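Local coordinates for PGRP domain of peptidoglycan recognition protein 3 (Branchiostoma belcheri tsingtauense, PDB 4ZXM) that recognises bacterial peptidoglycan and probably cleaves the amide bond between N-acetylmuramic acid and L-alanine in it, at residues 190-195 and 204-209. Sequence-based numbering, arbitrary orientation.
Sequences ICFMGD and SAIAAA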
ATOM      1  N   ILE A 190      -0.226  -2.475   0.844  1.00 43.96           N
ATOM      2  CA  ILE A 190       0.406  -1.588  -0.109  1.00 42.46           C
ATOM      3  C   ILE A 190      -0.573  -1.311  -1.214  1.00 41.61           C
ATOM      4  O   ILE A 190      -1.015  -2.231  -1.898  1.00 38.22           O
ATOM      5  CB  ILE A 190       1.659  -2.211  -0.741  1.00 44.14           C
ATOM      6  CG1 ILE A 190       2.705  -2.521   0.333  1.00 45.21           C
ATOM      7  CG2 ILE A 190       2.242  -1.268  -1.787  1.00 44.64           C
ATOM      8  CD1 ILE A 190       3.909  -3.276  -0.194  1.00 46.00           C
ATOM      9  N   CYS A 191      -0.872  -0.032  -1.409  1.00 43.75           N
ATOM     10  CA  CYS A 191      -1.881   0.389  -2.362  1.00 44.82           C
ATOM     11  C   CYS A 191      -1.271   1.129  -3.532  1.00 44.55           C
ATOM     12  O   CYS A 191      -0.616   2.147  -3.348  1.00 46.58           O
ATOM     13  CB  CYS A 191      -2.884   1.300  -1.677  1.00 46.59           C
ATOM     14  SG  CYS A 191      -4.209   1.827  -2.778  1.00 49.90           S
ATOM     15  N   PHE A 192      -1.497   0.621  -4.736  1.00 44.02           N
ATOM     16  CA  PHE A 192      -1.076   1.311  -5.946  1.00 43.96           C
ATOM     17  C   PHE A 192      -2.146   2.302  -6.328  1.00 43.01           C
ATOM     18  O   PHE A 192      -3.318   1.946  -6.420  1.00 41.54           O
ATOM     19  CB  PHE A 192      -0.895   0.340  -7.102  1.00 44.65           C
ATOM     20  CG  PHE A 192       0.318  -0.520  -6.986  1.00 45.34           C
ATOM     21  CD1 PHE A 192       0.353  -1.568  -6.091  1.00 46.04           C
ATOM     22  CD2 PHE A 192       1.418  -0.292  -7.794  1.00 46.12           C
ATOM     23  CE1 PHE A 192       1.471  -2.370  -5.993  1.00 47.39           C
ATOM     24  CE2 PHE A 192       2.538  -1.091  -7.705  1.00 45.92           C
ATOM     25  CZ  PHE A 192       2.565  -2.131  -6.803  1.00 46.43           C
ATOM     26  N   MET A 193      -1.746   3.540  -6.576  1.00 44.28           N
ATOM     27  CA  MET A 193      -2.703   4.567  -6.939  1.00 45.15           C
ATOM     28  C   MET A 193      -3.025   4.508  -8.417  1.00 45.72           C
ATOM     29  O   MET A 193      -2.235   4.923  -9.272  1.00 45.11           O
ATOM     30  CB  MET A 193      -2.201   5.936  -6.543  1.00 47.17           C
ATOM     31  CG  MET A 193      -2.216   6.131  -5.045  1.00 48.30           C
ATOM     32  SD  MET A 193      -1.740   7.814  -4.648  1.00 53.14           S
ATOM     33  CE  MET A 193       0.042   7.676  -4.839  1.00 52.56           C
ATOM     34  N   GLY A 194      -4.201   3.968  -8.700  1.00 46.86           N
ATOM     35  CA  GLY A 194      -4.675   3.837 -10.056  1.00 47.92           C
ATOM     36  C   GLY A 194      -5.797   2.834 -10.145  1.00 49.05           C
ATOM     37  O   GLY A 194      -6.207   2.235  -9.151  1.00 46.25           O
ATOM     38  N   ASP A 195      -6.305   2.690 -11.355  1.00 52.70           N
ATOM     39  CA  ASP A 195      -7.322   1.720 -11.676  1.00 58.43           C
ATOM     40  C   ASP A 195      -6.635   0.878 -12.714  1.00 57.58           C
ATOM     41  O   ASP A 195      -6.157   1.413 -13.713  1.00 63.83           O
ATOM     42  CB  ASP A 195      -8.544   2.431 -12.258  1.00 63.75           C
ATOM     43  CG  ASP A 195      -9.432   1.510 -13.066  1.00 69.24           C
ATOM     44  OD1 ASP A 195     -10.173   0.704 -12.465  1.00 73.74           O
ATOM     45  OD2 ASP A 195      -9.394   1.604 -14.312  1.00 75.51           O
ATOM     46  N   SER A 204       8.438   1.301 -12.886  1.00 53.56           N
ATOM     47  CA  SER A 204       9.055   1.921 -11.717  1.00 54.35           C
ATOM     48  C   SER A 204       8.129   1.888 -10.492  1.00 53.26           C
ATOM     49  O   SER A 204       8.611   1.841  -9.362  1.00 56.66           O
ATOM     50  CB  SER A 204       9.496   3.354 -12.028  1.00 53.93           C
ATOM     51  OG  SER A 204       8.388   4.228 -12.143  1.00 55.69           O
ATOM     52  N   ALA A 205       6.815   1.927 -10.708  1.00 50.71           N
ATOM     53  CA  ALA A 205       5.850   1.745  -9.616  1.00 50.51           C
ATOM     54  C   ALA A 205       5.914   0.321  -9.074  1.00 49.31           C
ATOM     55  O   ALA A 205       5.932   0.116  -7.864  1.00 48.70           O
ATOM     56  CB  ALA A 205       4.437   2.065 -10.079  1.00 51.21           C
ATOM     57  N   ILE A 206       5.956  -0.646  -9.988  1.00 48.75           N
ATOM     58  CA  ILE A 206       6.138  -2.062  -9.650  1.00 49.04           C
ATOM     59  C   ILE A 206       7.441  -2.283  -8.891  1.00 48.21           C
ATOM     60  O   ILE A 206       7.475  -2.996  -7.888  1.00 48.56           O
ATOM     61  CB  ILE A 206       6.215  -2.947 -10.918  1.00 50.77           C
ATOM     62  CG1 ILE A 206       4.948  -2.819 -11.790  1.00 53.18           C
ATOM     63  CG2 ILE A 206       6.477  -4.400 -10.546  1.00 49.26           C
ATOM     64  CD1 ILE A 206       3.667  -3.305 -11.146  1.00 53.90           C
ATOM     65  N   ALA A 207       8.515  -1.685  -9.395  1.00 48.09           N
ATOM     66  CA  ALA A 207       9.848  -1.855  -8.819  1.00 47.56           C
ATOM     67  C   ALA A 207       9.939  -1.291  -7.393  1.00 46.17           C
ATOM     68  O   ALA A 207      10.546  -1.902  -6.505  1.00 45.98           O
ATOM     69  CB  ALA A 207      10.889  -1.199  -9.719  1.00 45.76           C
ATOM     70  N   ALA A 208       9.332  -0.133  -7.179  1.00 44.45           N
ATOM     71  CA  ALA A 208       9.388   0.530  -5.879  1.00 45.82           C
ATOM     72  C   ALA A 208       8.704  -0.309  -4.795  1.00 46.39           C
ATOM     73  O   ALA A 208       9.164  -0.375  -3.647  1.00 45.60           O
ATOM     74  CB  ALA A 208       8.747   1.911  -5.973  1.00 45.98           C
ATOM     75  N   ALA A 209       7.599  -0.944  -5.174  1.00 46.19           N
ATOM     76  CA  ALA A 209       6.865  -1.828  -4.282  1.00 45.16           C
ATOM     77  C   ALA A 209       7.708  -3.013  -3.853  1.00 44.67           C
ATOM     78  O   ALA A 209       7.721  -3.379  -2.684  1.00 45.70           O
ATOM     79  CB  ALA A 209       5.606  -2.323  -4.967  1.00 46.27           C
TER
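Phe192 sends its ring from the strand to the helix and meets Ala205, Ile206 and Ala209 there. CB of Ala209 lies 3.6 Å from CZ of Phe192 and comes at the ring obliquely. CE2 of Phe192 lies 3.6 Å from O of Ala205, also at an oblique angle. The backbone N of Ile206 sits at the ring edge, near its plane. CD1 of Ile206 comes to 4.2 Å from CE2 of Phe192, although CB of Ile206 points away from the strand. CB of Phe192 already points toward the helix; with CG anti to the carbonyl carbon (chi1 -73°), the ring carries on to Ala205 and Ala209. In this amidase domain helix 203-219 is the return leg of a beta-alpha-beta crossover from strand 187-192 to the parallel strand 226-230, with strand 116-123 between them in the mixed sheet. The strand and helix segments therefore run antiparallel (175°), with axes 10.4 Å apart. Ala205 and Ala209 point CB toward the strand, and these small side chains probably let the ring approach the helix backbone. Replacing Phe192 by alanine would probably open a gap between sheet and helix and leave CB of Ala209 without its partner. Val161, Ile121 and Trp251 also touch the Phe192 side chain. Trp251 meets Ile206 as well. Backbone hydrogen bonds of Phe192 with His122, and Ile190 with Val120 and His122, fix the strand against strand 116-123.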